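Local coordinates for protein 2',5'-phosphodiesterase 12 (Homo sapiens, PDB 4Z0V) that belongs to the endonuclease/exonuclease/phosphatase family, joins a DNase I-like domain to an N-terminal E-set-like domain, and is modelled with bound magnesium, at residues L213-R218 with V265-V270; S373-P378 with I431-D436. All coordinates share one frame; numbering follows the deposited sequence.

Contact 1 of 2, residues L213-R218 with V265-V270; sequences LATFYR and VLQVSV
Gln267 OE1 accepts from two donors: the hydroxyl of Thr215, with OG1 2.8 Å from OE1, and ND2 of Asn285 on the neighbouring strand 280-287. The hydroxyl does not lie in the plane of the carboxamide; it comes from above, 64° out of it. OE1 also rests against the peptide that follows Ala214, with Ala214 C 3.2 Å from Gln267 OE1, while the adjacent N-H of Thr215 is too poorly directed to bond to it. The other arm of the amide, NE2, gives a weak and bent bond to Leu213 O (3.3 Å, 129° at the hydrogen) and another weak one to the carbonyl of Val204. Donors at OE1 and carbonyls at NE2 together define which way round the amide lies. In Gln267, CG stands anti to the backbone N (chi1 175°), and the chain continues extended from CG to CD, which carries the amide toward strand 211-218. Here the two sheets of a DNase I-like beta sandwich face each other: strand 211-218 belongs to one and strand 265-273 to the other, and the short segments run nearly parallel with axes 8.0 Å apart. Strands at this separation exchange no backbone hydrogen bonds, and side chains fill the gap. One water bridges it as well, donating to Thr215 OG1 and lying 2.7 Å from Ser269 OG, so the Thr215 hydroxyl gives to the glutamine and receives from the water. Beside this polar patch the interface turns apolar. Leu213 CD1 lies 3.8 Å from Val265 CG2 and also touches Gln267 CB at 3.7 Å, the leucine and valine side chains lying alongside each other and pointing opposite ways.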
ATOM      1  N   LEU A 213       2.111  -6.840   4.244  1.00  8.98           N
ATOM      2  CA  LEU A 213       1.016  -5.956   3.955  1.00  7.52           C
ATOM      3  C   LEU A 213       0.951  -4.802   4.922  1.00 10.61           C
ATOM      4  O   LEU A 213       1.181  -4.998   6.115  1.00 10.85           O
ATOM      5  CB  LEU A 213      -0.295  -6.745   4.075  1.00  6.95           C
ATOM      6  CG  LEU A 213      -0.459  -8.057   3.272  1.00  9.63           C
ATOM      7  CD1 LEU A 213      -1.814  -8.692   3.645  1.00  9.51           C
ATOM      8  CD2 LEU A 213      -0.409  -7.788   1.760  1.00  9.40           C
ATOM      9  N   ALA A 214       0.519  -3.627   4.422  1.00  8.96           N
ATOM     10  CA  ALA A 214       0.238  -2.495   5.311  1.00  8.58           C
ATOM     11  C   ALA A 214      -1.081  -1.835   4.931  1.00 10.40           C
ATOM     12  O   ALA A 214      -1.438  -1.778   3.745  1.00  9.38           O
ATOM     13  CB  ALA A 214       1.363  -1.469   5.271  1.00 10.04           C
ATOM     14  N   THR A 215      -1.798  -1.311   5.944  1.00  7.74           N
ATOM     15  CA  THR A 215      -3.030  -0.533   5.708  1.00  6.04           C
ATOM     16  C   THR A 215      -2.865   0.753   6.491  1.00 10.55           C
ATOM     17  O   THR A 215      -2.560   0.702   7.675  1.00 10.64           O
ATOM     18  CB  THR A 215      -4.314  -1.323   6.098  1.00  9.50           C
ATOM     19  OG1 THR A 215      -4.439  -2.482   5.271  1.00 11.57           O
ATOM     20  CG2 THR A 215      -5.605  -0.490   5.936  1.00 12.79           C
ATOM     21  N   PHE A 216      -3.049   1.882   5.831  1.00  8.24           N
ATOM     22  CA  PHE A 216      -2.983   3.216   6.442  1.00  8.28           C
ATOM     23  C   PHE A 216      -4.350   3.861   6.352  1.00 10.25           C
ATOM     24  O   PHE A 216      -5.053   3.638   5.386  1.00  9.58           O
ATOM     25  CB  PHE A 216      -1.935   4.098   5.767  1.00  9.09           C
ATOM     26  CG  PHE A 216      -0.523   3.725   6.139  1.00 10.17           C
ATOM     27  CD1 PHE A 216       0.170   2.743   5.420  1.00 12.28           C
ATOM     28  CD2 PHE A 216       0.146   4.403   7.162  1.00 10.58           C
ATOM     29  CE1 PHE A 216       1.484   2.405   5.762  1.00 12.42           C
ATOM     30  CE2 PHE A 216       1.461   4.059   7.509  1.00 11.86           C
ATOM     31  CZ  PHE A 216       2.110   3.050   6.815  1.00 10.40           C
ATOM     32  N   TYR A 217      -4.744   4.624   7.372  1.00  7.04           N
ATOM     33  CA  TYR A 217      -6.060   5.251   7.351  1.00  9.68           C
ATOM     34  C   TYR A 217      -5.931   6.670   7.852  1.00 13.23           C
ATOM     35  O   TYR A 217      -5.135   6.924   8.753  1.00 11.23           O
ATOM     36  CB  TYR A 217      -7.089   4.442   8.183  1.00 11.91           C
ATOM     37  CG  TYR A 217      -6.599   4.107   9.579  1.00 14.87           C
ATOM     38  CD1 TYR A 217      -5.812   2.980   9.813  1.00 18.08           C
ATOM     39  CD2 TYR A 217      -6.859   4.954  10.651  1.00 18.41           C
ATOM     40  CE1 TYR A 217      -5.268   2.725  11.071  1.00 20.53           C
ATOM     41  CE2 TYR A 217      -6.343   4.692  11.920  1.00 20.29           C
ATOM     42  CZ  TYR A 217      -5.545   3.581  12.123  1.00 31.29           C
ATOM     43  OH  TYR A 217      -5.058   3.319  13.382  1.00 39.40           O
ATOM     44  N   ARG A 218      -6.712   7.601   7.260  1.00  9.92           N
ATOM     45  CA  ARG A 218      -6.653   9.009   7.644  1.00  8.99           C
ATOM     46  C   ARG A 218      -7.350   9.221   8.973  1.00 10.94           C
ATOM     47  O   ARG A 218      -8.556   8.980   9.077  1.00 11.62           O
ATOM     48  CB  ARG A 218      -7.267   9.866   6.549  1.00  6.70           C
ATOM     49  CG  ARG A 218      -7.244  11.358   6.889  1.00  8.46           C
ATOM     50  CD  ARG A 218      -7.683  12.205   5.691  1.00 10.81           C
ATOM     51  NE  ARG A 218      -6.767  12.021   4.569  1.00 10.68           N
ATOM     52  CZ  ARG A 218      -5.568  12.597   4.477  1.00 11.55           C
ATOM     53  NH1 ARG A 218      -5.167  13.468   5.399  1.00 11.77           N
ATOM     54  NH2 ARG A 218      -4.772  12.322   3.455  1.00 10.87           N
ATOM     55  N   VAL A 265      -1.033 -14.172   3.351  1.00 12.02           N
ATOM     56  CA  VAL A 265      -1.742 -13.601   4.472  1.00 10.72           C
ATOM     57  C   VAL A 265      -2.834 -12.636   3.987  1.00 13.42           C
ATOM     58  O   VAL A 265      -2.845 -12.152   2.837  1.00 11.24           O
ATOM     59  CB  VAL A 265      -0.760 -12.896   5.471  1.00 16.02           C
ATOM     60  CG1 VAL A 265       0.206 -13.912   6.121  1.00 15.98           C
ATOM     61  CG2 VAL A 265       0.016 -11.767   4.781  1.00 17.00           C
ATOM     62  N   LEU A 266      -3.777 -12.402   4.893  1.00  9.52           N
ATOM     63  CA  LEU A 266      -4.902 -11.487   4.727  1.00  9.03           C
ATOM     64  C   LEU A 266      -4.917 -10.530   5.889  1.00 11.94           C
ATOM     65  O   LEU A 266      -4.972 -10.949   7.044  1.00 11.69           O
ATOM     66  CB  LEU A 266      -6.221 -12.283   4.695  1.00 10.05           C
ATOM     67  CG  LEU A 266      -7.498 -11.410   4.582  1.00 12.27           C
ATOM     68  CD1 LEU A 266      -7.540 -10.663   3.235  1.00  9.62           C
ATOM     69  CD2 LEU A 266      -8.744 -12.260   4.763  1.00 16.02           C
ATOM     70  N   GLN A 267      -4.877  -9.256   5.598  1.00  8.17           N
ATOM     71  CA  GLN A 267      -4.915  -8.234   6.642  1.00  8.26           C
ATOM     72  C   GLN A 267      -6.334  -7.690   6.688  1.00 12.71           C
ATOM     73  O   GLN A 267      -6.930  -7.397   5.640  1.00 12.24           O
ATOM     74  CB  GLN A 267      -3.884  -7.163   6.289  1.00 11.05           C
ATOM     75  CG  GLN A 267      -3.853  -5.943   7.201  1.00 12.44           C
ATOM     76  CD  GLN A 267      -2.706  -5.039   6.783  1.00 16.98           C
ATOM     77  OE1 GLN A 267      -2.640  -4.563   5.634  1.00 10.80           O
ATOM     78  NE2 GLN A 267      -1.758  -4.846   7.693  1.00 13.34           N
ATOM     79  N   VAL A 268      -6.914  -7.609   7.879  1.00  9.41           N
ATOM     80  CA  VAL A 268      -8.272  -7.120   8.005  1.00  8.72           C
ATOM     81  C   VAL A 268      -8.285  -6.109   9.135  1.00 11.31           C
ATOM     82  O   VAL A 268      -7.878  -6.434  10.262  1.00 10.69           O
ATOM     83  CB  VAL A 268      -9.330  -8.229   8.222  1.00 12.89           C
ATOM     84  CG1 VAL A 268     -10.720  -7.621   8.408  1.00 12.43           C
ATOM     85  CG2 VAL A 268      -9.351  -9.254   7.076  1.00 13.50           C
ATOM     86  N   SER A 269      -8.814  -4.932   8.840  1.00  7.62           N
ATOM     87  CA  SER A 269      -8.917  -3.850   9.829  1.00  8.49           C
ATOM     88  C   SER A 269     -10.321  -3.272   9.805  1.00 12.27           C
ATOM     89  O   SER A 269     -10.806  -2.901   8.732  1.00 13.71           O
ATOM     90  CB  SER A 269      -7.900  -2.758   9.502  1.00 11.30           C
ATOM     91  OG  SER A 269      -6.614  -3.304   9.238  1.00 12.56           O
ATOM     92  N   VAL A 270     -10.957  -3.148  10.969  1.00  8.09           N
ATOM     93  CA  VAL A 270     -12.288  -2.548  11.019  1.00  8.92           C
ATOM     94  C   VAL A 270     -12.115  -1.114  11.486  1.00 12.38           C
ATOM     95  O   VAL A 270     -11.565  -0.891  12.558  1.00 10.61           O
ATOM     96  CB  VAL A 270     -13.251  -3.352  11.916  1.00 12.26           C
ATOM     97  CG1 VAL A 270     -14.570  -2.593  12.109  1.00 11.78           C
ATOM     98  CG2 VAL A 270     -13.510  -4.743  11.315  1.00 11.23           C
TER
HETATM   99  O   HOH W   1      -6.542  -3.812   6.562  1.00 10.78           O

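Contact 2 of 2, residues S373-P378 with I431-D436; sequences SACGEP and IALVCD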
ATOM      1  N   SER A 373     -15.209  -4.286  -9.061  1.00 12.14           N
ATOM      2  CA  SER A 373     -13.840  -3.761  -9.158  1.00 11.87           C
ATOM      3  C   SER A 373     -13.985  -2.242  -9.342  1.00 14.90           C
ATOM      4  O   SER A 373     -14.466  -1.771 -10.386  1.00 12.69           O
ATOM      5  CB  SER A 373     -13.100  -4.406 -10.331  1.00 13.83           C
ATOM      6  OG  SER A 373     -11.850  -3.752 -10.455  1.00 15.98           O
ATOM      7  N   ALA A 374     -13.647  -1.466  -8.313  1.00 13.06           N
ATOM      8  CA  ALA A 374     -13.817  -0.007  -8.368  1.00 14.40           C
ATOM      9  C   ALA A 374     -13.078   0.640  -9.543  1.00 18.75           C
ATOM     10  O   ALA A 374     -13.630   1.543 -10.173  1.00 18.07           O
ATOM     11  CB  ALA A 374     -13.367   0.626  -7.046  1.00 15.33           C
ATOM     12  N   CYS A 375     -11.853   0.192  -9.862  1.00 15.91           N
ATOM     13  CA  CYS A 375     -11.120   0.799 -10.978  1.00 16.56           C
ATOM     14  C   CYS A 375     -11.307   0.035 -12.288  1.00 20.04           C
ATOM     15  O   CYS A 375     -10.574   0.273 -13.251  1.00 20.44           O
ATOM     16  CB  CYS A 375      -9.648   0.954 -10.627  1.00 17.19           C
ATOM     17  SG  CYS A 375      -9.384   1.928  -9.136  1.00 21.30           S
ATOM     18  N   GLY A 376     -12.292  -0.858 -12.308  1.00 15.29           N
ATOM     19  CA  GLY A 376     -12.651  -1.624 -13.479  1.00 16.40           C
ATOM     20  C   GLY A 376     -11.619  -2.651 -13.849  1.00 19.85           C
ATOM     21  O   GLY A 376     -11.078  -3.342 -12.984  1.00 20.32           O
ATOM     22  N   GLU A 377     -11.336  -2.753 -15.147  1.00 16.11           N
ATOM     23  CA  GLU A 377     -10.407  -3.753 -15.648  1.00 16.03           C
ATOM     24  C   GLU A 377      -9.397  -3.068 -16.555  1.00 21.32           C
ATOM     25  O   GLU A 377      -9.519  -3.140 -17.772  1.00 20.50           O
ATOM     26  CB  GLU A 377     -11.163  -4.892 -16.362  1.00 17.40           C
ATOM     27  CG  GLU A 377     -12.155  -5.623 -15.462  1.00 21.31           C
ATOM     28  CD  GLU A 377     -13.184  -6.500 -16.150  1.00 34.37           C
ATOM     29  OE1 GLU A 377     -13.043  -6.750 -17.368  1.00 28.39           O
ATOM     30  OE2 GLU A 377     -14.113  -6.975 -15.456  1.00 30.56           O
ATOM     31  N   PRO A 378      -8.408  -2.352 -15.974  1.00 18.86           N
ATOM     32  CA  PRO A 378      -7.397  -1.684 -16.818  1.00 18.19           C
ATOM     33  C   PRO A 378      -6.667  -2.676 -17.719  1.00 19.40           C
ATOM     34  O   PRO A 378      -6.622  -3.876 -17.417  1.00 17.65           O
ATOM     35  CB  PRO A 378      -6.416  -1.086 -15.796  1.00 20.31           C
ATOM     36  CG  PRO A 378      -7.178  -0.988 -14.521  1.00 26.66           C
ATOM     37  CD  PRO A 378      -8.133  -2.151 -14.530  1.00 22.07           C
ATOM     38  N   ILE A 431       1.318  -0.591 -10.810  1.00 10.04           N
ATOM     39  CA  ILE A 431       0.770   0.758 -10.866  1.00  9.85           C
ATOM     40  C   ILE A 431      -0.276   0.879  -9.773  1.00 13.17           C
ATOM     41  O   ILE A 431      -1.148   0.010  -9.668  1.00 12.33           O
ATOM     42  CB  ILE A 431       0.185   1.010 -12.267  1.00 12.56           C
ATOM     43  CG1 ILE A 431       1.263   0.830 -13.363  1.00 14.49           C
ATOM     44  CG2 ILE A 431      -0.488   2.379 -12.331  1.00 12.61           C
ATOM     45  CD1 ILE A 431       0.685   0.811 -14.823  1.00 19.00           C
ATOM     46  N   ALA A 432      -0.204   1.944  -8.967  1.00 11.23           N
ATOM     47  CA  ALA A 432      -1.162   2.175  -7.901  1.00 10.23           C
ATOM     48  C   ALA A 432      -2.549   2.353  -8.436  1.00 12.68           C
ATOM     49  O   ALA A 432      -2.747   3.035  -9.466  1.00 12.07           O
ATOM     50  CB  ALA A 432      -0.779   3.428  -7.101  1.00 11.00           C
ATOM     51  N   LEU A 433      -3.512   1.715  -7.773  1.00  8.68           N
ATOM     52  CA  LEU A 433      -4.938   1.958  -8.076  1.00  8.06           C
ATOM     53  C   LEU A 433      -5.444   2.983  -7.119  1.00  9.85           C
ATOM     54  O   LEU A 433      -5.168   2.884  -5.931  1.00  9.37           O
ATOM     55  CB  LEU A 433      -5.780   0.695  -7.949  1.00  8.55           C
ATOM     56  CG  LEU A 433      -5.490  -0.430  -8.896  1.00 12.67           C
ATOM     57  CD1 LEU A 433      -6.430  -1.558  -8.591  1.00 12.67           C
ATOM     58  CD2 LEU A 433      -5.627   0.015 -10.359  1.00 11.94           C
ATOM     59  N   VAL A 434      -6.127   4.015  -7.613  1.00  7.84           N
ATOM     60  CA  VAL A 434      -6.653   5.085  -6.745  1.00  7.74           C
ATOM     61  C   VAL A 434      -8.063   5.398  -7.197  1.00 13.10           C
ATOM     62  O   VAL A 434      -8.283   5.631  -8.392  1.00 12.60           O
ATOM     63  CB  VAL A 434      -5.774   6.367  -6.791  1.00 12.10           C
ATOM     64  CG1 VAL A 434      -6.202   7.381  -5.710  1.00 12.41           C
ATOM     65  CG2 VAL A 434      -4.286   6.048  -6.680  1.00 12.65           C
ATOM     66  N   CYS A 435      -9.022   5.425  -6.268  1.00 11.60           N
ATOM     67  CA  CYS A 435     -10.403   5.772  -6.636  1.00 12.82           C
ATOM     68  C   CYS A 435     -11.080   6.473  -5.484  1.00 14.68           C
ATOM     69  O   CYS A 435     -10.744   6.226  -4.318  1.00 14.00           O
ATOM     70  CB  CYS A 435     -11.178   4.529  -7.036  1.00 15.99           C
ATOM     71  SG  CYS A 435     -11.354   3.350  -5.691  1.00 21.89           S
ATOM     72  N   ASP A 436     -12.043   7.333  -5.794  1.00 10.55           N
ATOM     73  CA  ASP A 436     -12.821   7.996  -4.759  1.00  9.82           C
ATOM     74  C   ASP A 436     -14.125   7.248  -4.654  1.00 14.91           C
ATOM     75  O   ASP A 436     -14.781   7.051  -5.680  1.00 14.75           O
ATOM     76  CB  ASP A 436     -13.048   9.465  -5.104  1.00 11.99           C
ATOM     77  CG  ASP A 436     -11.790  10.288  -5.083  1.00 17.91           C
ATOM     78  OD1 ASP A 436     -10.750   9.768  -4.623  1.00 17.08           O
ATOM     79  OD2 ASP A 436     -11.853  11.468  -5.472  1.00 18.46           O
TER
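Two cysteines set the contact through different first torsions. In Cys375, SG is anti to the carbonyl carbon (chi1 -57°), which aims the sulphur at strand 433-439; in Cys435, SG stands between the backbone N and the carbonyl carbon (chi1 63°), where it meets Ala374. Neither sulphur has the other as its closest partner, and no disulfide forms. Cys435 SG approaches Ala374 CB at 3.6 Å. Cys375 SG lies 3.8 Å from Cys435 CB and also touches Leu433 CB. The sulphur of Cys375 thus bears on two side chains that project from the same face of the strand, and it passes the intervening carbonyl as well, with Val434 O 3.9 Å from Cys375 SG. Leu433 answers with its own branch, CD2 coming to 4.1 Å from Cys375 CB. No hydrogen bond crosses, so the contact rests on van der Waals packing of sulphur and carbon. Ala374 and Cys375 are the two corner residues of a type I beta turn running from Ser373 to Gly376, and it is this corner that presses on the strand. The turn is closed by Gly376 N bonding to Ser373 O at 3.0 Å and is held a second time by the Ser373 hydroxyl, whose OG gives to Gly376 O (2.7 Å), approaching within the plane of the carbonyl at one of its lone pairs. Ile394 of strand 387-397 flanks the pair, touching Leu433 and Cys435 with its side chain while its backbone bonds to Ala374. Val403 and Val406 of strand 401-406 adjoin Ala374 and Cys375, and Leu433 and Cys435 are hydrogen-bonded through their backbones to Ser130 and Thr128 of strand 125-132, on which Val434 packs.

How the contacts relate
Both segments of contact 1 precede those of contact 2 in the chain. The centres of the two contacts lie about 18 Å apart and their nearest atoms are about 10 Å apart, so they do not meet. Both join the same pair of sheets. Strands 211-218 and 433-439 belong to the six-stranded mixed sheet, separated there by strands 177-184 and 125-132, whereas strand 265-273 and the turn after strand 371-373 come from the seven-stranded one. The two sheets are therefore joined at two separate places within the DNase I-like sandwich.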